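Local atomic coordinates of stage III sporulation protein AF (Bacillus subtilis, PDB entry 6DCS), a protein that forms part of a channel essential for sporulation and is represented here by its ring-building-motif domain. Residues Ser10-Ile15 with Gly46-Ser51; Arg40-Ala45 with Ser59-Pro64; Lys93-Ile98 with Val115-Gly120. All blocks are in the same frame, centred on the assembly; numbering follows the deposited sequence.

Interaction 1: residues Ser10-Ile15 with Gly46-Ser51. With SO4 (sulfate ion), chain C; SO4 (sulfate ion), chain D.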
loop_
_atom_site.group_PDB
_atom_site.type_symbol
_atom_site.label_atom_id
_atom_site.label_comp_id
_atom_site.label_asym_id
_atom_site.label_seq_id
_atom_site.Cartn_x
_atom_site.Cartn_y
_atom_site.Cartn_z
ATOM N N SER A 10 -6.014 -21.801 10.049
ATOM C CA SER A 10 -6.487 -21.810 8.669
ATOM C C SER A 10 -5.324 -22.054 7.711
ATOM O O SER A 10 -4.466 -21.175 7.490
ATOM C CB SER A 10 -7.184 -20.503 8.341
ATOM O OG SER A 10 -8.080 -20.664 7.266
ATOM N N GLN A 11 -5.299 -23.262 7.146
ATOM C CA GLN A 11 -4.481 -23.537 5.977
ATOM C C GLN A 11 -4.558 -22.386 4.996
ATOM O O GLN A 11 -3.543 -21.781 4.628
ATOM C CB GLN A 11 -4.958 -24.808 5.290
ATOM C CG GLN A 11 -4.208 -25.069 4.027
ATOM C CD GLN A 11 -3.059 -26.014 4.297
ATOM O OE1 GLN A 11 -1.892 -25.698 4.042
ATOM N NE2 GLN A 11 -3.389 -27.197 4.828
ATOM N N ARG A 12 -5.771 -22.079 4.555
ATOM C CA ARG A 12 -5.934 -21.042 3.553
ATOM C C ARG A 12 -5.289 -19.745 4.011
ATOM O O ARG A 12 -4.621 -19.073 3.227
ATOM C CB ARG A 12 -7.411 -20.837 3.246
ATOM C CG ARG A 12 -7.907 -21.595 2.030
ATOM C CD ARG A 12 -9.348 -21.188 1.733
ATOM N NE ARG A 12 -10.328 -21.926 2.540
ATOM C CZ ARG A 12 -11.187 -22.810 2.044
ATOM N NH1 ARG A 12 -11.181 -23.054 0.744
ATOM N NH2 ARG A 12 -12.051 -23.440 2.843
ATOM N N ALA A 13 -5.433 -19.401 5.290
ATOM C CA ALA A 13 -4.805 -18.171 5.756
ATOM C C ALA A 13 -3.291 -18.294 5.778
ATOM O O ALA A 13 -2.586 -17.348 5.411
ATOM C CB ALA A 13 -5.311 -17.797 7.135
ATOM N N TYR A 14 -2.772 -19.450 6.208
ATOM C CA TYR A 14 -1.328 -19.668 6.223
ATOM C C TYR A 14 -0.712 -19.342 4.869
ATOM O O TYR A 14 0.260 -18.575 4.768
ATOM C CB TYR A 14 -1.015 -21.120 6.591
ATOM C CG TYR A 14 0.300 -21.583 5.993
ATOM C CD1 TYR A 14 1.502 -21.123 6.503
ATOM C CD2 TYR A 14 0.327 -22.455 4.911
ATOM C CE1 TYR A 14 2.681 -21.515 5.966
ATOM C CE2 TYR A 14 1.495 -22.862 4.373
ATOM C CZ TYR A 14 2.699 -22.384 4.894
ATOM O OH TYR A 14 3.932 -22.762 4.359
ATOM N N ILE A 15 -1.250 -19.966 3.822
ATOM C CA ILE A 15 -0.750 -19.750 2.476
ATOM C C ILE A 15 -0.766 -18.274 2.159
ATOM O O ILE A 15 0.233 -17.708 1.677
ATOM C CB ILE A 15 -1.595 -20.549 1.478
ATOM C CG1 ILE A 15 -1.262 -22.029 1.610
ATOM C CG2 ILE A 15 -1.395 -20.041 0.074
ATOM C CD1 ILE A 15 -2.339 -22.903 1.026
ATOM N N GLY A 46 -10.601 -15.115 -1.616
ATOM C CA GLY A 46 -11.898 -15.783 -1.603
ATOM C C GLY A 46 -11.780 -17.267 -1.348
ATOM O O GLY A 46 -10.831 -17.734 -0.705
ATOM N N GLU A 47 -12.751 -18.028 -1.867
ATOM C CA GLU A 47 -12.905 -19.414 -1.432
ATOM C C GLU A 47 -11.623 -20.207 -1.598
ATOM O O GLU A 47 -11.208 -20.908 -0.672
ATOM C CB GLU A 47 -14.052 -20.118 -2.161
ATOM C CG GLU A 47 -14.354 -21.492 -1.526
ATOM C CD GLU A 47 -15.703 -21.506 -0.834
ATOM O OE1 GLU A 47 -16.138 -20.398 -0.487
ATOM O OE2 GLU A 47 -16.307 -22.584 -0.600
ATOM N N LYS A 48 -10.972 -20.110 -2.753
ATOM C CA LYS A 48 -9.761 -20.880 -2.989
ATOM C C LYS A 48 -8.536 -19.976 -2.997
ATOM O O LYS A 48 -8.619 -18.788 -3.335
ATOM C CB LYS A 48 -9.878 -21.688 -4.275
ATOM C CG LYS A 48 -11.227 -22.471 -4.402
ATOM C CD LYS A 48 -11.214 -23.874 -3.751
ATOM C CE LYS A 48 -11.417 -23.791 -2.233
ATOM N NZ LYS A 48 -10.790 -24.951 -1.508
ATOM N N VAL A 49 -7.427 -20.546 -2.526
ATOM C CA VAL A 49 -6.169 -19.864 -2.292
ATOM C C VAL A 49 -5.057 -20.815 -2.708
ATOM O O VAL A 49 -4.507 -21.544 -1.872
ATOM C CB VAL A 49 -6.009 -19.451 -0.820
ATOM C CG1 VAL A 49 -4.716 -18.670 -0.620
ATOM C CG2 VAL A 49 -7.190 -18.625 -0.342
ATOM N N ASP A 50 -4.717 -20.807 -4.004
ATOM C CA ASP A 50 -3.759 -21.734 -4.593
ATOM C C ASP A 50 -2.580 -21.048 -5.283
ATOM O O ASP A 50 -1.581 -21.723 -5.569
ATOM C CB ASP A 50 -4.463 -22.656 -5.610
ATOM C CG ASP A 50 -4.987 -23.941 -4.989
ATOM O OD1 ASP A 50 -5.385 -23.919 -3.807
ATOM O OD2 ASP A 50 -5.002 -24.977 -5.691
ATOM N N SER A 51 -2.655 -19.750 -5.567
ATOM C CA SER A 51 -1.519 -19.046 -6.155
ATOM C C SER A 51 -1.714 -17.553 -5.942
ATOM O O SER A 51 -2.663 -17.120 -5.279
ATOM C CB SER A 51 -1.392 -19.342 -7.649
ATOM O OG SER A 51 -2.436 -18.678 -8.344
HETATM S S SO4 C . -9.050 -23.856 6.232
HETATM O O1 SO4 C . -10.027 -23.732 7.343
HETATM O O2 SO4 C . -9.704 -23.692 4.931
HETATM O O3 SO4 C . -8.311 -25.135 6.319
HETATM O O4 SO4 C . -8.110 -22.740 6.298
HETATM S S SO4 D . -14.248 -16.761 -4.927
HETATM O O1 SO4 D . -15.363 -17.723 -4.930
HETATM O O2 SO4 D . -14.261 -16.038 -3.646
HETATM O O3 SO4 D . -14.385 -15.791 -6.030
HETATM O O4 SO4 D . -12.975 -17.488 -5.090
#

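Interaction 2: residues Arg40-Ala45 with Ser59-Pro64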
loop_
_atom_site.group_PDB
_atom_site.type_symbol
_atom_site.label_atom_id
_atom_site.label_comp_id
_atom_site.label_asym_id
_atom_site.label_seq_id
_atom_site.Cartn_x
_atom_site.Cartn_y
_atom_site.Cartn_z
ATOM N N ARG A 40 1.951 -1.201 6.656
ATOM C CA ARG A 40 0.967 -2.265 6.611
ATOM C C ARG A 40 0.772 -2.726 5.170
ATOM O O ARG A 40 0.865 -1.939 4.224
ATOM C CB ARG A 40 -0.367 -1.801 7.219
ATOM C CG ARG A 40 -0.409 -1.739 8.761
ATOM C CD ARG A 40 -1.671 -0.997 9.276
ATOM N NE ARG A 40 -1.760 0.359 8.726
ATOM C CZ ARG A 40 -0.963 1.378 9.066
ATOM N NH1 ARG A 40 -0.034 1.222 10.005
ATOM N NH2 ARG A 40 -1.114 2.572 8.489
ATOM N N ILE A 41 0.510 -4.022 5.013
ATOM C CA ILE A 41 0.058 -4.615 3.760
ATOM C C ILE A 41 -1.078 -5.561 4.106
ATOM O O ILE A 41 -0.896 -6.450 4.941
ATOM C CB ILE A 41 1.197 -5.376 3.050
ATOM C CG1 ILE A 41 2.328 -4.432 2.667
ATOM C CG2 ILE A 41 0.719 -6.048 1.774
ATOM C CD1 ILE A 41 3.517 -5.116 1.962
ATOM N N LYS A 42 -2.245 -5.376 3.475
ATOM C CA LYS A 42 -3.450 -6.166 3.777
ATOM C C LYS A 42 -3.916 -6.904 2.514
ATOM O O LYS A 42 -4.365 -6.267 1.546
ATOM C CB LYS A 42 -4.592 -5.276 4.299
ATOM C CG LYS A 42 -4.382 -4.538 5.643
ATOM C CD LYS A 42 -5.725 -4.064 6.254
ATOM C CE LYS A 42 -5.950 -2.537 6.200
ATOM N NZ LYS A 42 -7.365 -2.103 5.854
ATOM N N LEU A 43 -3.880 -8.237 2.519
ATOM C CA LEU A 43 -4.461 -8.977 1.402
ATOM C C LEU A 43 -5.867 -9.507 1.732
ATOM O O LEU A 43 -6.228 -9.742 2.893
ATOM C CB LEU A 43 -3.546 -10.128 0.966
ATOM C CG LEU A 43 -2.279 -9.826 0.119
ATOM C CD1 LEU A 43 -1.271 -9.027 0.882
ATOM C CD2 LEU A 43 -1.618 -11.113 -0.238
ATOM N N THR A 44 -6.682 -9.644 0.692
ATOM C CA THR A 44 -7.936 -10.372 0.775
ATOM C C THR A 44 -7.949 -11.456 -0.299
ATOM O O THR A 44 -7.315 -11.328 -1.355
ATOM C CB THR A 44 -9.185 -9.460 0.630
ATOM O OG1 THR A 44 -9.488 -9.217 -0.748
ATOM C CG2 THR A 44 -9.017 -8.120 1.354
ATOM N N ALA A 45 -8.644 -12.550 0.008
ATOM C CA ALA A 45 -8.808 -13.644 -0.940
ATOM C C ALA A 45 -10.118 -14.356 -0.634
ATOM O O ALA A 45 -10.677 -14.210 0.457
ATOM C CB ALA A 45 -7.623 -14.617 -0.900
ATOM N N SER A 59 -3.959 -3.844 -0.055
ATOM C CA SER A 59 -3.839 -2.495 0.472
ATOM C C SER A 59 -2.427 -2.243 0.998
ATOM O O SER A 59 -1.858 -3.081 1.708
ATOM C CB SER A 59 -4.862 -2.273 1.566
ATOM O OG SER A 59 -6.074 -1.883 0.961
ATOM N N VAL A 60 -1.872 -1.078 0.659
ATOM C CA VAL A 60 -0.524 -0.705 1.077
ATOM C C VAL A 60 -0.522 0.654 1.768
ATOM O O VAL A 60 -1.033 1.638 1.226
ATOM C CB VAL A 60 0.458 -0.678 -0.099
ATOM C CG1 VAL A 60 1.864 -0.573 0.445
ATOM C CG2 VAL A 60 0.287 -1.920 -0.962
ATOM N N TYR A 61 0.092 0.709 2.942
ATOM C CA TYR A 61 0.160 1.917 3.747
ATOM C C TYR A 61 1.614 2.353 3.771
ATOM O O TYR A 61 2.474 1.611 4.258
ATOM C CB TYR A 61 -0.400 1.653 5.156
ATOM C CG TYR A 61 -1.902 1.317 5.161
ATOM C CD1 TYR A 61 -2.356 0.042 4.834
ATOM C CD2 TYR A 61 -2.854 2.280 5.467
ATOM C CE1 TYR A 61 -3.721 -0.261 4.810
ATOM C CE2 TYR A 61 -4.199 1.988 5.444
ATOM C CZ TYR A 61 -4.644 0.717 5.118
ATOM O OH TYR A 61 -6.020 0.449 5.106
ATOM N N MET A 62 1.889 3.531 3.200
ATOM C CA MET A 62 3.248 3.999 2.952
ATOM C C MET A 62 3.662 4.966 4.045
ATOM O O MET A 62 2.880 5.836 4.430
ATOM C CB MET A 62 3.348 4.679 1.590
ATOM C CG MET A 62 3.401 3.701 0.416
ATOM S SD MET A 62 4.356 2.196 0.686
ATOM C CE MET A 62 6.034 2.819 0.485
ATOM N N ALA A 63 4.841 4.831 4.501
ATOM C CA ALA A 63 5.298 5.476 5.723
ATOM C C ALA A 63 6.108 6.731 5.422
ATOM O O ALA A 63 6.720 6.840 4.356
ATOM C CB ALA A 63 6.152 4.508 6.543
ATOM N N PRO A 64 6.138 7.682 6.363
ATOM C CA PRO A 64 6.896 8.925 6.119
ATOM C C PRO A 64 8.399 8.717 5.977
ATOM O O PRO A 64 9.013 9.309 5.081
ATOM C CB PRO A 64 6.554 9.779 7.348
ATOM C CG PRO A 64 6.196 8.781 8.412
ATOM C CD PRO A 64 5.474 7.691 7.680
#

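Interaction 3: residues Lys93-Ile98 with Val115-Gly120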
loop_
_atom_site.group_PDB
_atom_site.type_symbol
_atom_site.label_atom_id
_atom_site.label_comp_id
_atom_site.label_asym_id
_atom_site.label_seq_id
_atom_site.Cartn_x
_atom_site.Cartn_y
_atom_site.Cartn_z
ATOM N N LYS A 93 -0.420 12.444 -7.594
ATOM C CA LYS A 93 0.515 11.937 -8.586
ATOM C C LYS A 93 1.619 11.116 -7.913
ATOM O O LYS A 93 2.062 10.101 -8.447
ATOM C CB LYS A 93 1.052 13.138 -9.389
ATOM C CG LYS A 93 2.426 13.004 -9.930
ATOM C CD LYS A 93 2.423 12.215 -11.249
ATOM C CE LYS A 93 3.830 12.232 -11.710
ATOM N NZ LYS A 93 4.743 11.778 -10.651
ATOM N N GLU A 94 2.040 11.516 -6.715
ATOM C CA GLU A 94 2.892 10.652 -5.903
ATOM C C GLU A 94 2.206 9.320 -5.642
ATOM O O GLU A 94 2.742 8.260 -5.980
ATOM C CB GLU A 94 3.272 11.353 -4.588
ATOM C CG GLU A 94 4.019 10.453 -3.631
ATOM C CD GLU A 94 5.510 10.317 -3.964
ATOM O OE1 GLU A 94 6.350 10.981 -3.298
ATOM O OE2 GLU A 94 5.835 9.554 -4.905
ATOM N N ALA A 95 0.992 9.351 -5.092
ATOM C CA ALA A 95 0.274 8.118 -4.774
ATOM C C ALA A 95 0.248 7.169 -5.969
ATOM O O ALA A 95 0.617 5.991 -5.852
ATOM C CB ALA A 95 -1.153 8.440 -4.314
ATOM N N LYS A 96 -0.147 7.682 -7.136
ATOM C CA LYS A 96 -0.235 6.841 -8.315
ATOM C C LYS A 96 1.138 6.292 -8.717
ATOM O O LYS A 96 1.223 5.265 -9.397
ATOM C CB LYS A 96 -0.866 7.640 -9.454
ATOM C CG LYS A 96 -1.514 6.800 -10.526
ATOM C CD LYS A 96 -2.589 7.617 -11.254
ATOM C CE LYS A 96 -4.035 7.245 -10.828
ATOM N NZ LYS A 96 -4.883 8.475 -10.904
ATOM N N GLN A 97 2.230 6.932 -8.315
ATOM C CA GLN A 97 3.517 6.391 -8.745
ATOM C C GLN A 97 3.962 5.206 -7.904
ATOM O O GLN A 97 4.470 4.229 -8.466
ATOM C CB GLN A 97 4.606 7.461 -8.736
ATOM C CG GLN A 97 5.951 6.972 -9.332
ATOM C CD GLN A 97 7.182 7.386 -8.505
ATOM O OE1 GLN A 97 7.085 7.688 -7.304
ATOM N NE2 GLN A 97 8.338 7.463 -9.174
ATOM N N ILE A 98 3.804 5.268 -6.580
ATOM C CA ILE A 98 3.964 4.068 -5.751
ATOM C C ILE A 98 3.074 2.923 -6.250
ATOM O O ILE A 98 3.501 1.767 -6.276
ATOM C CB ILE A 98 3.664 4.382 -4.280
ATOM C CG1 ILE A 98 4.581 5.493 -3.805
ATOM C CG2 ILE A 98 3.877 3.145 -3.438
ATOM C CD1 ILE A 98 3.927 6.334 -2.722
ATOM N N VAL A 115 -3.293 2.133 -2.642
ATOM C CA VAL A 115 -2.152 2.723 -1.950
ATOM C C VAL A 115 -2.701 3.776 -1.005
ATOM O O VAL A 115 -3.278 4.773 -1.455
ATOM C CB VAL A 115 -1.133 3.332 -2.930
ATOM C CG1 VAL A 115 -0.023 4.049 -2.165
ATOM C CG2 VAL A 115 -0.568 2.280 -3.840
ATOM N N HIS A 116 -2.525 3.563 0.298
ATOM C CA HIS A 116 -2.914 4.546 1.306
ATOM C C HIS A 116 -1.683 5.336 1.745
ATOM O O HIS A 116 -0.665 4.761 2.150
ATOM C CB HIS A 116 -3.601 3.880 2.504
ATOM C CG HIS A 116 -4.951 3.305 2.187
ATOM N ND1 HIS A 116 -6.080 4.086 2.050
ATOM C CD2 HIS A 116 -5.347 2.033 1.952
ATOM C CE1 HIS A 116 -7.114 3.318 1.750
ATOM N NE2 HIS A 116 -6.697 2.066 1.688
ATOM N N MET A 117 -1.783 6.654 1.658
ATOM C CA MET A 117 -0.629 7.536 1.773
ATOM C C MET A 117 -0.582 8.172 3.160
ATOM O O MET A 117 -0.722 9.382 3.328
ATOM C CB MET A 117 -0.682 8.604 0.686
ATOM C CG MET A 117 0.400 8.504 -0.377
ATOM S SD MET A 117 1.989 7.935 0.241
ATOM C CE MET A 117 2.282 9.123 1.566
ATOM N N GLU A 118 -0.377 7.342 4.172
ATOM C CA GLU A 118 -0.369 7.898 5.514
ATOM C C GLU A 118 0.971 8.579 5.774
ATOM O O GLU A 118 1.995 8.248 5.162
ATOM C CB GLU A 118 -0.684 6.823 6.559
ATOM C CG GLU A 118 -2.103 6.944 7.211
ATOM C CD GLU A 118 -2.403 8.292 7.911
ATOM O OE1 GLU A 118 -1.755 9.327 7.618
ATOM O OE2 GLU A 118 -3.309 8.307 8.778
ATOM N N GLY A 119 0.952 9.566 6.667
ATOM C CA GLY A 119 1.957 10.606 6.587
ATOM C C GLY A 119 1.671 11.546 5.439
ATOM O O GLY A 119 2.600 12.164 4.897
ATOM N N GLY A 120 0.404 11.638 5.043
ATOM C CA GLY A 120 -0.034 12.467 3.933
ATOM C C GLY A 120 -1.544 12.426 3.861
ATOM O O GLY A 120 -2.205 11.984 4.801
#

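Interaction 1: residues Ser10-Ile15 with Gly46-Ser51
Arg12 and Ile15, on the first turns of helix 11-30, meet the loop 46-51 through one weak polar contact and a small apolar patch. In the polar part, the Arg12 guanidinium reaches the backbone of Glu47: NH1 lies 2.6 Å from Glu47 O, but the N-H points well off the oxygen (115°), and the bond is weak. The bend at chi3 (-83°) turns NE away from the line of the aliphatic chain, whose CD also lies close to the same carbonyl. The ammonium of Lys48 comes to the edge of the guanidinium, near its plane, with NZ 3.0 Å from Arg12 NH1; the two are donors of like charge and are not hydrogen-bonded to each other.

Two sulfate ions, probably from the crystallisation liquor, are bound at separate places. One lies by the helix start, where Ser10 is the N-cap; its O2 is 3.0 Å from Arg12 NE and approaches the guanidinium obliquely. The other, away from the arginine, accepts from the loop backbone, Glu47 N to sulfate O2 at 3.1 Å (153°).

The apolar part centres on Val49. Its CG1 meets Ile15 CG2 at 3.7 Å, the two side chains passing side by side and pointing opposite ways, while its CG2 lies 3.9 Å from Arg12 CG, against the aliphatic half of the arginine. An alanine here would probably open a gap beside Ile15 CG2 and leave Arg12 CG and CD with less apolar cover. Beyond this patch, Asp54 accepts hydrogen bonds from the backbone N atoms of Asp50 and Ser51. The contact thus sets the turn of the beta hairpin formed by strands 37-45 and 55-63 against the start of the first helix, at one end of an alpha-beta-beta-alpha-beta ring-building motif.

Interaction 2: residues Arg40-Ala45 with Ser59-Pro64
Arg40 brings NE over one face of the Tyr61 ring, its guanidinium tilted, with NE 3.7 Å from Tyr61 CG and offset toward the rim. Both residues belong to the beta hairpin of the ring-building motif, in which strand 37-45 runs antiparallel to strand 55-63. The turn at chi3 of Arg40 (-57°) brings NE over the ring. The result is an off-centre cation-pi contact, Arg40 CZ lying 4.6 Å from the centroid of the Tyr61 ring, with the two planes inclined by 54° and NH2 close to Tyr61 CB and CD2. His116 of the neighbouring strand stacks on the other face, and the tyrosine is held between the two.

The phenol end has its own partner: Lys42 NZ donates to Tyr61 OH at 3.0 Å, its CE lying obliquely by the ring near CE1. Two cationic chains from one strand thus converge on a single tyrosine of the next, and would probably polarise its ring and hydroxyl.

Beneath them runs the backbone pairing. Lys42 and Ser59 form a hydrogen-bonded pair, Lys42 N to Ser59 O and Ser59 N to Lys42 O both at 2.9 Å, and Tyr61 N donates to Arg40 O at 3.0 Å. Ile41 and Val60, a non-hydrogen-bonded pair, put their side chains on the sheet face that carries the helices, Ile41 touching Lys24 of helix 11-30 and Val60 touching Leu102 and Trp106 of helix 81-106. Between the regular bonds, Ile41 CA approaches Ser59 O at 3.2 Å in a CA-H...O contact.

Interaction 3: residues Lys93-Ile98 with Val115-Gly120
Met117 crosses Ile98 at about a right angle, its sulfur SD 3.9 Å from Ile98 CD1, the outermost methyl of the isoleucine. The methionine chain is bent at both chi2 and chi3; the turn at chi2 (-35°) places SD beside the isoleucine. Ala95, with its short side chain, is the low spot on this side of the helix, and Met117 CG lies against it, 4.2 Å from Ala95 CB. Ile98, one turn on, is the bump, and SD meets its projecting CD1. Val115 adds a second bump from the strand: its methyl CG1, anti to the backbone N (chi1 175°), sits against both the carbonyl O of Ala95 and Ile98 CG2, the latter at 4.2 Å. The fit is apolar, with no hydrogen bond across it, and all four touching residues are buried. Met62 of strand 55-63 and Tyr36 enlarge the patch, each touching both Ile98 and Met117. By contrast, His116, between the two inward-facing residues, points away from the helix. Helix 81-106 is thereby packed on the edge strand 113-116 and the loop after it, the helix-on-sheet layer of the alpha-beta-beta-alpha-beta ring-building motif.

Interactions 1 and 2 are surface contacts; interaction 3 is buried. Interaction 1 lies where the hairpin turn meets the first helix and charged groups and sulfate ions dominate. Interaction 2, though near the middle of the chain and with Val60 buried, pairs the two strands of that hairpin; its strand 40-45 runs directly into the loop 46-51 of interaction 1, although their centres are about 18 Å apart. Interaction 3, wholly apolar across its interface, joins the second helix to the third strand. It shares the sheet with interaction 2: Val60 and Met62 pair with His116 through their backbones, and Met62 packs on Met117. Interactions 1 and 3 do not touch.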